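Local coordinates for Exo-beta-1,3-galactanase (PDB 5FLW), which probably hydrolyses beta-1,3-galactan chains from their ends to release galactose, as a putative exo-acting glycoside hydrolase of family 43, at residues G81-V86 with S136-V141; K94-I99 with I111-A116; T240-V245 with G265-E270. One frame throughout, in Å; residues are numbered along the deposited sequence. Where two conformers were deposited one is given.

Contact 1. Residues G81-V86 with S136-V141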
loop_
_atom_site.group_PDB
_atom_site.type_symbol
_atom_site.label_atom_id
_atom_site.label_comp_id
_atom_site.label_asym_id
_atom_site.label_seq_id
_atom_site.Cartn_x
_atom_site.Cartn_y
_atom_site.Cartn_z
ATOM N N GLY A 81 -13.145 -4.999 -0.903
ATOM C CA GLY A 81 -12.110 -4.551 -1.824
ATOM C C GLY A 81 -11.157 -3.665 -1.052
ATOM O O GLY A 81 -11.512 -2.555 -0.682
ATOM N N GLU A 82 -9.952 -4.166 -0.811
ATOM C CA GLU A 82 -8.967 -3.453 -0.007
ATOM C C GLU A 82 -7.608 -3.156 -0.635
ATOM O O GLU A 82 -7.204 -3.781 -1.605
ATOM C CB GLU A 82 -8.710 -4.272 1.271
ATOM C CG GLU A 82 -9.909 -4.410 2.195
ATOM C CD GLU A 82 -9.647 -5.328 3.376
ATOM O OE1 GLU A 82 -8.675 -6.099 3.328
ATOM O OE2 GLU A 82 -10.415 -5.272 4.349
ATOM N N ARG A 83 -6.916 -2.189 -0.041
ATOM C CA ARG A 83 -5.549 -1.820 -0.413
ATOM C C ARG A 83 -5.368 -1.539 -1.910
ATOM O O ARG A 83 -4.476 -2.099 -2.554
ATOM C CB ARG A 83 -4.524 -2.829 0.095
ATOM C CG ARG A 83 -4.556 -2.948 1.629
ATOM C CD ARG A 83 -3.389 -3.778 2.194
ATOM N NE ARG A 83 -3.500 -3.831 3.651
ATOM C CZ ARG A 83 -3.110 -2.854 4.470
ATOM N NH1 ARG A 83 -2.545 -1.756 3.966
ATOM N NH2 ARG A 83 -3.264 -2.971 5.800
ATOM N N PRO A 84 -6.170 -0.623 -2.481
ATOM C CA PRO A 84 -6.038 -0.318 -3.912
ATOM C C PRO A 84 -4.665 0.266 -4.219
ATOM O O PRO A 84 -4.106 1.037 -3.432
ATOM C CB PRO A 84 -7.151 0.722 -4.167
ATOM C CG PRO A 84 -7.328 1.425 -2.839
ATOM C CD PRO A 84 -7.118 0.298 -1.806
ATOM N N LYS A 85 -4.140 -0.104 -5.387
ATOM C CA LYS A 85 -2.851 0.375 -5.862
ATOM C C LYS A 85 -2.986 0.703 -7.344
ATOM O O LYS A 85 -3.760 0.060 -8.057
ATOM C CB LYS A 85 -1.778 -0.719 -5.698
ATOM C CG LYS A 85 -1.577 -1.208 -4.251
ATOM C CD LYS A 85 -0.963 -0.093 -3.392
ATOM C CE LYS A 85 -1.082 -0.386 -1.881
ATOM N NZ LYS A 85 -2.502 -0.324 -1.425
ATOM N N VAL A 86 -2.213 1.689 -7.814
ATOM C CA VAL A 86 -2.217 2.098 -9.222
ATOM C C VAL A 86 -0.783 2.160 -9.740
ATOM O O VAL A 86 0.119 2.635 -9.040
ATOM C CB VAL A 86 -2.950 3.456 -9.423
ATOM C CG1 VAL A 86 -2.758 4.042 -10.852
ATOM C CG2 VAL A 86 -4.452 3.299 -9.090
ATOM N N SER A 136 -4.100 -14.603 -2.418
ATOM C CA SER A 136 -3.559 -13.244 -2.433
ATOM C C SER A 136 -4.452 -12.361 -1.558
ATOM O O SER A 136 -5.664 -12.263 -1.802
ATOM C CB SER A 136 -3.501 -12.693 -3.862
ATOM O OG SER A 136 -2.983 -11.369 -3.869
ATOM N N ARG A 137 -3.877 -11.761 -0.516
ATOM C CA ARG A 137 -4.626 -10.832 0.334
ATOM C C ARG A 137 -4.006 -9.433 0.269
ATOM O O ARG A 137 -4.135 -8.782 -0.769
ATOM C CB ARG A 137 -4.839 -11.429 1.720
ATOM C CG ARG A 137 -5.765 -12.660 1.632
ATOM C CD ARG A 137 -6.293 -13.028 2.990
ATOM N NE ARG A 137 -7.220 -14.158 2.999
ATOM C CZ ARG A 137 -6.810 -15.403 3.155
ATOM N NH1 ARG A 137 -5.495 -15.619 3.263
ATOM N NH2 ARG A 137 -7.677 -16.419 3.221
ATOM N N ASP A 138 -3.289 -8.964 1.298
ATOM C CA ASP A 138 -2.705 -7.618 1.203
ATOM C C ASP A 138 -1.786 -7.517 -0.008
ATOM O O ASP A 138 -1.045 -8.457 -0.325
ATOM C CB ASP A 138 -1.849 -7.306 2.423
ATOM C CG ASP A 138 -2.664 -6.950 3.646
ATOM O OD1 ASP A 138 -3.931 -7.000 3.615
ATOM O OD2 ASP A 138 -2.007 -6.666 4.666
ATOM N N ILE A 139 -1.847 -6.374 -0.698
ATOM C CA ILE A 139 -1.018 -6.122 -1.865
ATOM C C ILE A 139 -0.331 -4.763 -1.738
ATOM O O ILE A 139 -0.793 -3.863 -1.024
ATOM C CB ILE A 139 -1.789 -6.181 -3.210
ATOM C CG1 ILE A 139 -2.935 -5.161 -3.195
ATOM C CG2 ILE A 139 -2.271 -7.615 -3.534
ATOM C CD1 ILE A 139 -3.431 -4.800 -4.584
ATOM N N GLY A 140 0.793 -4.640 -2.468
ATOM C CA GLY A 140 1.421 -3.364 -2.751
ATOM C C GLY A 140 1.993 -3.413 -4.157
ATOM O O GLY A 140 1.949 -4.454 -4.807
ATOM N N VAL A 141 2.517 -2.279 -4.633
ATOM C CA VAL A 141 3.124 -2.231 -5.963
ATOM C C VAL A 141 4.515 -1.591 -5.924
ATOM O O VAL A 141 4.846 -0.787 -5.041
ATOM C CB VAL A 141 2.227 -1.538 -7.022
ATOM C CG1 VAL A 141 0.928 -2.341 -7.251
ATOM C CG2 VAL A 141 1.934 -0.090 -6.609
HETATM O O HOH W 1 -6.024 -6.346 2.083
HETATM O O HOH W 2 -3.558 -5.793 6.602
#

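Contact 2. Residues K94-I99 with I111-A116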
loop_
_atom_site.group_PDB
_atom_site.type_symbol
_atom_site.label_atom_id
_atom_site.label_comp_id
_atom_site.label_asym_id
_atom_site.label_seq_id
_atom_site.Cartn_x
_atom_site.Cartn_y
_atom_site.Cartn_z
ATOM N N LYS A 94 -1.670 3.213 -20.177
ATOM C CA LYS A 94 -2.851 3.118 -19.332
ATOM C C LYS A 94 -2.471 3.185 -17.850
ATOM O O LYS A 94 -1.330 2.912 -17.444
ATOM C CB LYS A 94 -3.622 1.818 -19.613
ATOM C CG LYS A 94 -4.047 1.639 -21.068
ATOM C CD LYS A 94 -4.782 2.885 -21.581
ATOM C CE LYS A 94 -5.336 2.678 -22.991
ATOM N NZ LYS A 94 -5.854 3.957 -23.585
ATOM N N TYR A 95 -3.452 3.560 -17.042
ATOM C CA TYR A 95 -3.352 3.470 -15.592
ATOM C C TYR A 95 -4.098 2.214 -15.141
ATOM O O TYR A 95 -5.298 2.074 -15.401
ATOM C CB TYR A 95 -3.952 4.726 -14.965
ATOM C CG TYR A 95 -3.153 5.954 -15.349
ATOM C CD1 TYR A 95 -3.405 6.641 -16.543
ATOM C CD2 TYR A 95 -2.082 6.396 -14.537
ATOM C CE1 TYR A 95 -2.643 7.741 -16.891
ATOM C CE2 TYR A 95 -1.329 7.496 -14.886
ATOM C CZ TYR A 95 -1.616 8.161 -16.055
ATOM O OH TYR A 95 -0.873 9.255 -16.421
ATOM N N VAL A 96 -3.380 1.288 -14.500
ATOM C CA VAL A 96 -3.941 0.010 -14.076
ATOM C C VAL A 96 -4.056 0.024 -12.558
ATOM O O VAL A 96 -3.087 0.341 -11.853
ATOM C CB VAL A 96 -3.107 -1.188 -14.567
ATOM C CG1 VAL A 96 -3.812 -2.475 -14.206
ATOM C CG2 VAL A 96 -2.806 -1.091 -16.069
ATOM N N MET A 97 -5.245 -0.311 -12.062
ATOM C CA MET A 97 -5.504 -0.429 -10.642
ATOM C C MET A 97 -5.600 -1.903 -10.240
ATOM O O MET A 97 -6.183 -2.725 -10.967
ATOM C CB MET A 97 -6.791 0.302 -10.265
ATOM C CG MET A 97 -7.104 0.253 -8.781
ATOM S SD MET A 97 -8.599 1.215 -8.326
ATOM C CE MET A 97 -8.005 2.892 -8.562
ATOM N N TYR A 98 -4.995 -2.223 -9.085
ATOM C CA TYR A 98 -5.025 -3.546 -8.463
ATOM C C TYR A 98 -5.728 -3.424 -7.117
ATOM O O TYR A 98 -5.596 -2.405 -6.435
ATOM C CB TYR A 98 -3.594 -4.091 -8.264
ATOM C CG TYR A 98 -2.764 -3.897 -9.510
ATOM C CD1 TYR A 98 -2.829 -4.821 -10.562
ATOM C CD2 TYR A 98 -1.963 -2.764 -9.665
ATOM C CE1 TYR A 98 -2.093 -4.625 -11.742
ATOM C CE2 TYR A 98 -1.245 -2.544 -10.831
ATOM C CZ TYR A 98 -1.304 -3.480 -11.872
ATOM O OH TYR A 98 -0.590 -3.279 -13.027
ATOM N N ILE A 99 -6.483 -4.452 -6.729
ATOM C CA ILE A 99 -7.216 -4.392 -5.466
ATOM C C ILE A 99 -7.275 -5.795 -4.888
ATOM O O ILE A 99 -7.304 -6.784 -5.622
ATOM C CB ILE A 99 -8.622 -3.739 -5.649
ATOM C CG1 ILE A 99 -9.255 -3.366 -4.300
ATOM C CG2 ILE A 99 -9.544 -4.629 -6.447
ATOM C CD1 ILE A 99 -10.380 -2.425 -4.462
ATOM N N ILE A 111 -6.692 -10.963 -6.576
ATOM C CA ILE A 111 -6.357 -9.618 -7.044
ATOM C C ILE A 111 -7.400 -9.230 -8.089
ATOM O O ILE A 111 -7.638 -9.986 -9.039
ATOM C CB ILE A 111 -4.953 -9.585 -7.689
ATOM C CG1 ILE A 111 -3.861 -10.019 -6.688
ATOM C CG2 ILE A 111 -4.651 -8.196 -8.277
ATOM C CD1 ILE A 111 -2.501 -10.396 -7.294
ATOM N N GLY A 112 -8.022 -8.060 -7.930
ATOM C CA GLY A 112 -8.854 -7.478 -8.981
ATOM C C GLY A 112 -8.061 -6.469 -9.800
ATOM O O GLY A 112 -7.188 -5.778 -9.265
ATOM N N VAL A 113 -8.348 -6.414 -11.106
ATOM C CA VAL A 113 -7.645 -5.550 -12.058
ATOM C C VAL A 113 -8.675 -4.651 -12.751
ATOM O O VAL A 113 -9.677 -5.151 -13.283
ATOM C CB VAL A 113 -6.855 -6.374 -13.102
ATOM C CG1 VAL A 113 -6.141 -5.463 -14.074
ATOM C CG2 VAL A 113 -5.847 -7.299 -12.432
ATOM N N ALA A 114 -8.420 -3.324 -12.741
ATOM C CA ALA A 114 -9.224 -2.317 -13.443
ATOM C C ALA A 114 -8.288 -1.373 -14.210
ATOM O O ALA A 114 -7.103 -1.245 -13.877
ATOM C CB ALA A 114 -10.111 -1.502 -12.478
ATOM N N VAL A 115 -8.820 -0.709 -15.242
ATOM C CA VAL A 115 -7.999 0.071 -16.172
ATOM C C VAL A 115 -8.653 1.424 -16.471
ATOM O O VAL A 115 -9.874 1.514 -16.654
ATOM C CB VAL A 115 -7.744 -0.706 -17.491
ATOM C CG1 VAL A 115 -6.787 0.051 -18.393
ATOM C CG2 VAL A 115 -7.224 -2.112 -17.219
ATOM N N ALA A 116 -7.832 2.468 -16.568
ATOM C CA ALA A 116 -8.303 3.806 -16.914
ATOM C C ALA A 116 -7.335 4.464 -17.893
ATOM O O ALA A 116 -6.151 4.129 -17.948
ATOM C CB ALA A 116 -8.402 4.685 -15.665
#

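Contact 3. Residues T240-V245 with G265-E270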
loop_
_atom_site.group_PDB
_atom_site.type_symbol
_atom_site.label_atom_id
_atom_site.label_comp_id
_atom_site.label_asym_id
_atom_site.label_seq_id
_atom_site.Cartn_x
_atom_site.Cartn_y
_atom_site.Cartn_z
ATOM N N THR A 240 5.357 0.314 15.946
ATOM C CA THR A 240 5.392 1.177 14.757
ATOM C C THR A 240 4.610 2.469 15.022
ATOM O O THR A 240 3.819 2.934 14.193
ATOM C CB THR A 240 4.882 0.446 13.504
ATOM O OG1 THR A 240 5.320 -0.920 13.529
ATOM C CG2 THR A 240 5.437 1.088 12.243
ATOM N N TYR A 241 4.769 3.003 16.235
ATOM C CA TYR A 241 3.995 4.166 16.696
ATOM C C TYR A 241 2.487 3.905 16.615
ATOM O O TYR A 241 1.696 4.741 16.150
ATOM C CB TYR A 241 4.452 5.469 16.036
ATOM C CG TYR A 241 5.863 5.746 16.469
ATOM C CD1 TYR A 241 6.136 6.036 17.795
ATOM C CD2 TYR A 241 6.933 5.632 15.577
ATOM C CE1 TYR A 241 7.428 6.259 18.229
ATOM C CE2 TYR A 241 8.234 5.857 15.991
ATOM C CZ TYR A 241 8.480 6.165 17.330
ATOM O OH TYR A 241 9.767 6.411 17.813
ATOM N N ASP A 242 2.108 2.710 17.088
ATOM C CA ASP A 242 0.724 2.244 17.120
ATOM C C ASP A 242 0.045 2.403 15.757
ATOM O O ASP A 242 -0.996 3.051 15.616
ATOM C CB ASP A 242 -0.076 2.899 18.253
ATOM C CG ASP A 242 -1.463 2.280 18.425
ATOM O OD1 ASP A 242 -1.669 1.116 18.021
ATOM O OD2 ASP A 242 -2.350 2.975 18.976
ATOM N N SER A 243 0.682 1.836 14.729
ATOM C CA SER A 243 0.125 1.873 13.386
ATOM C C SER A 243 0.530 0.602 12.656
ATOM O O SER A 243 1.346 -0.187 13.143
ATOM C CB SER A 243 0.587 3.121 12.596
ATOM O OG SER A 243 1.924 2.992 12.117
ATOM N N GLN A 244 -0.036 0.429 11.465
ATOM C CA GLN A 244 0.336 -0.648 10.555
ATOM C C GLN A 244 0.878 -0.010 9.278
ATOM O O GLN A 244 0.152 0.731 8.602
ATOM C CB GLN A 244 -0.873 -1.531 10.213
ATOM C CG GLN A 244 -0.476 -2.699 9.284
ATOM C CD GLN A 244 -1.653 -3.557 8.834
ATOM O OE1 GLN A 244 -2.787 -3.081 8.776
ATOM N NE2 GLN A 244 -1.385 -4.839 8.524
ATOM N N VAL A 245 2.152 -0.297 8.951
ATOM C CA VAL A 245 2.765 0.301 7.764
ATOM C C VAL A 245 1.849 0.102 6.565
ATOM O O VAL A 245 1.279 -0.978 6.344
ATOM C CB VAL A 245 4.185 -0.240 7.492
ATOM C CG1 VAL A 245 4.175 -1.743 7.185
ATOM C CG2 VAL A 245 4.832 0.519 6.328
ATOM N N GLY A 265 1.291 5.065 7.907
ATOM C CA GLY A 265 0.706 3.869 8.471
ATOM C C GLY A 265 -0.736 4.139 8.868
ATOM O O GLY A 265 -1.133 5.274 9.099
ATOM N N ASP A 266 -1.528 3.066 8.915
ATOM C CA ASP A 266 -2.938 3.140 9.293
ATOM C C ASP A 266 -3.117 2.826 10.776
ATOM O O ASP A 266 -2.540 1.863 11.280
ATOM C CB ASP A 266 -3.781 2.149 8.476
ATOM C CG ASP A 266 -3.863 2.526 7.009
ATOM O OD1 ASP A 266 -4.546 3.508 6.691
ATOM O OD2 ASP A 266 -3.229 1.855 6.176
ATOM N N ARG A 267 -3.962 3.625 11.455
ATOM C CA ARG A 267 -4.484 3.335 12.810
ATOM C C ARG A 267 -5.927 2.860 12.665
ATOM O O ARG A 267 -6.868 3.645 12.800
ATOM C CB ARG A 267 -4.468 4.577 13.695
ATOM C CG ARG A 267 -3.198 4.775 14.385
ATOM C CD ARG A 267 -3.285 5.641 15.642
ATOM N NE ARG A 267 -1.931 5.695 16.144
ATOM C CZ ARG A 267 -1.454 6.624 16.954
ATOM N NH1 ARG A 267 -2.234 7.616 17.391
ATOM N NH2 ARG A 267 -0.181 6.541 17.320
ATOM N N TRP A 268 -6.086 1.560 12.403
ATOM C CA TRP A 268 -7.391 0.999 12.092
ATOM C C TRP A 268 -8.297 1.023 13.314
ATOM O O TRP A 268 -7.919 0.560 14.400
ATOM C CB TRP A 268 -7.227 -0.436 11.601
ATOM C CG TRP A 268 -6.450 -0.572 10.348
ATOM C CD1 TRP A 268 -5.194 -1.127 10.198
ATOM C CD2 TRP A 268 -6.879 -0.184 9.032
ATOM N NE1 TRP A 268 -4.818 -1.095 8.867
ATOM C CE2 TRP A 268 -5.841 -0.537 8.129
ATOM C CE3 TRP A 268 -8.051 0.397 8.520
ATOM C CZ2 TRP A 268 -5.951 -0.310 6.736
ATOM C CZ3 TRP A 268 -8.147 0.618 7.153
ATOM C CH2 TRP A 268 -7.121 0.259 6.278
ATOM N N GLN A 269 -9.503 1.532 13.128
ATOM C CA GLN A 269 -10.506 1.605 14.188
ATOM C C GLN A 269 -11.624 0.627 13.836
ATOM O O GLN A 269 -12.499 0.928 13.023
ATOM C CB GLN A 269 -11.004 3.042 14.334
ATOM C CG GLN A 269 -9.897 3.996 14.804
ATOM C CD GLN A 269 -9.542 3.798 16.271
ATOM O OE1 GLN A 269 -8.717 2.957 16.621
ATOM N NE2 GLN A 269 -10.178 4.572 17.137
ATOM N N GLU A 270 -11.578 -0.550 14.465
ATOM C CA GLU A 270 -12.445 -1.660 14.087
ATOM C C GLU A 270 -13.926 -1.285 14.045
ATOM O O GLU A 270 -14.672 -1.763 13.184
ATOM C CB GLU A 270 -12.178 -2.852 15.016
ATOM C CG GLU A 270 -13.144 -4.019 14.888
ATOM C CD GLU A 270 -12.745 -5.208 15.696
ATOM O OE1 GLU A 270 -11.952 -5.056 16.648
ATOM O OE2 GLU A 270 -13.277 -6.320 15.425
HETATM O O HOH W 3 -1.842 -0.411 6.574
#

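Contact 1. Residues G81-V86 with S136-V141
Lys85 lays its alkyl chain across the strand 139-141: its CB meets CG1 of Val141 at 3.5 Å, its CG and CD pass over the CA of Gly140, and its CE reaches the carbonyl oxygen of Ile139. Bends at chi2 and chi4 (both -68°) curl the chain back on its own segment, where NZ gives a hydrogen bond of 2.9 Å to the O of Pro84, standing above that carbonyl plane, and weak ones to the O of Arg83 and, outside it, of Gly22 and Ile23. An alanine in place of Lys85 would probably cost these carbonyls this amine donor and open a gap over Gly140. Ile139 runs the other way past Lys85, its CG1 lying 3.5 Å from the O of Arg83. The polar end is a salt bridge, Arg83 NE to Asp138 OD1 at 3.2 Å; the oxygen sits at the guanidinium edge although the two planes are 64° apart. Water 2 joins the same pair, accepting from Arg83 NH2 and donating to Asp138 OD2, while Arg83 NH1 pairs with Asp246 and Asp138 OD2 accepts from Ser190 N. No hydrogen bond links the two segments, and the short strands run nearly parallel (16°) with axes 6.9 Å apart. Edge strands 80-88 and 139-143, paired with 95-102 and 149-155, open two consecutive blades of the five-bladed propeller and meet through side chains near its centre.

Contact 2. Residues K94-I99 with I111-A116
Ile99 and Gly112 meet at the closely packed end of this strand pair. Gly112 N donates to Ile99 O over 2.7 Å in the carbonyl plane; the return bond, Ile99 N to Gly112 O, is longer at 2.9 Å and more bent (138° at the hydrogen). Ile99 has CG1 anti to its backbone N (chi1 -166°), which leaves CG2 to lean over the glycine, 3.9 Å from Gly112 CA and directly against a residue that has no side chain to crowd it. Two further pairs of backbone bonds, Met97 with Ala114 and Tyr95 with Ala116, continue the antiparallel register, and CA-H...O contacts such as Tyr98 CA to Gly112 O at 3.2 Å fill in between them.

On the face carrying Val96, Tyr98 and Val113, the valines touch CG1 to CG1 at 3.8 Å. Tyr98 turns its ring edge to Ile111 CG2 and meets Val113 CG2 with its CD1; its hydroxyl is held by Tyr169 O, its ring packs on Val141 and its CB on Ile139.

The backbone bonds are just as short at the other end, but the side chains spread and are partly exposed. Lys94 lays the base of its chain, CB and then CG, on Val115 CG1 (CB at 3.8 Å), before leading away to a salt bridge with Asp117. Tyr95 has the Ala116 carbonyl oxygen in its ring plane, 4.0 Å from CD1, but the rest of the ring leaves the pair to stack on His88 and meet Phe28 edge-to-face.

With an angle of 157° between their directions, the two strands form a twisted beta hairpin, the central pair of a four-stranded antiparallel blade in the five-bladed beta-propeller of family 43.

Contact 3. Residues T240-V245 with G265-E270
Gln244 and Asp266 form an antiparallel hydrogen-bonded pair, with N to O distances of 2.9 Å both ways, and next to it Val245 and Gly265 make a non-hydrogen-bonded pair whose CA atoms are 4.2 Å apart. Strands 244-250 and 261-266 form the beta hairpin that opens one four-stranded antiparallel blade of the propeller. Gly265, without a side chain, lies against Ser243 OG, which donates to Thr240 O.

The left-handed turn 240-242 has positive phi and psi. Arg267, extended from CG to NE, grips its carbonyls with two bonds: NH2 to Tyr241 O at 2.9 Å, close to the guanidinium plane and nearly straight (165°), and NE to Asp242 O at 2.9 Å. Asp242 OD2 lies over a guanidinium face 3.9 Å from NE, a long, purely electrostatic pairing; OD1 is hydrogen-bonded to Thr212 OG1 and OD2 forms a salt bridge with Arg304 NE.

Gln244 has CG anti to its backbone N (chi1 -178°), and OE1 accepts from Trp268 NE1 at 2.8 Å. The donor lies in the amide carbonyl plane, while the indole stands 79° to the amide.

Gln244 NE2 is bonded to Ser205 OG, consistent with a fixed amide orientation that would hold the indole in place. Arg267 is likely to be stabilised by the carbonyls of Tyr241, Asp242 and Thr301 as well as, at longer range, by the Asp242 carboxylate.

Contact 1 lies nearest the middle, its centre 6 Å from that of the chain (14 and 13 Å for contacts 2 and 3). Contact 2 is nested within the loop contact 1 closes; its strand 95-102 is the sheet neighbour of strand 80-88, the centres are 10 Å apart, and Lys85 O lies 2.8 Å from Tyr98 N, a probable hydrogen bond. Contact 3 is centred about 17 Å from contact 1, yet Arg83 NH2 comes within 3.0 Å of Gln244 OE1 and packs on Trp268. Contacts 2 and 3 stay about 11 Å apart at their nearest atoms. In family 43 propellers the active site lies near the central axis, so the Arg83 region probably borders it.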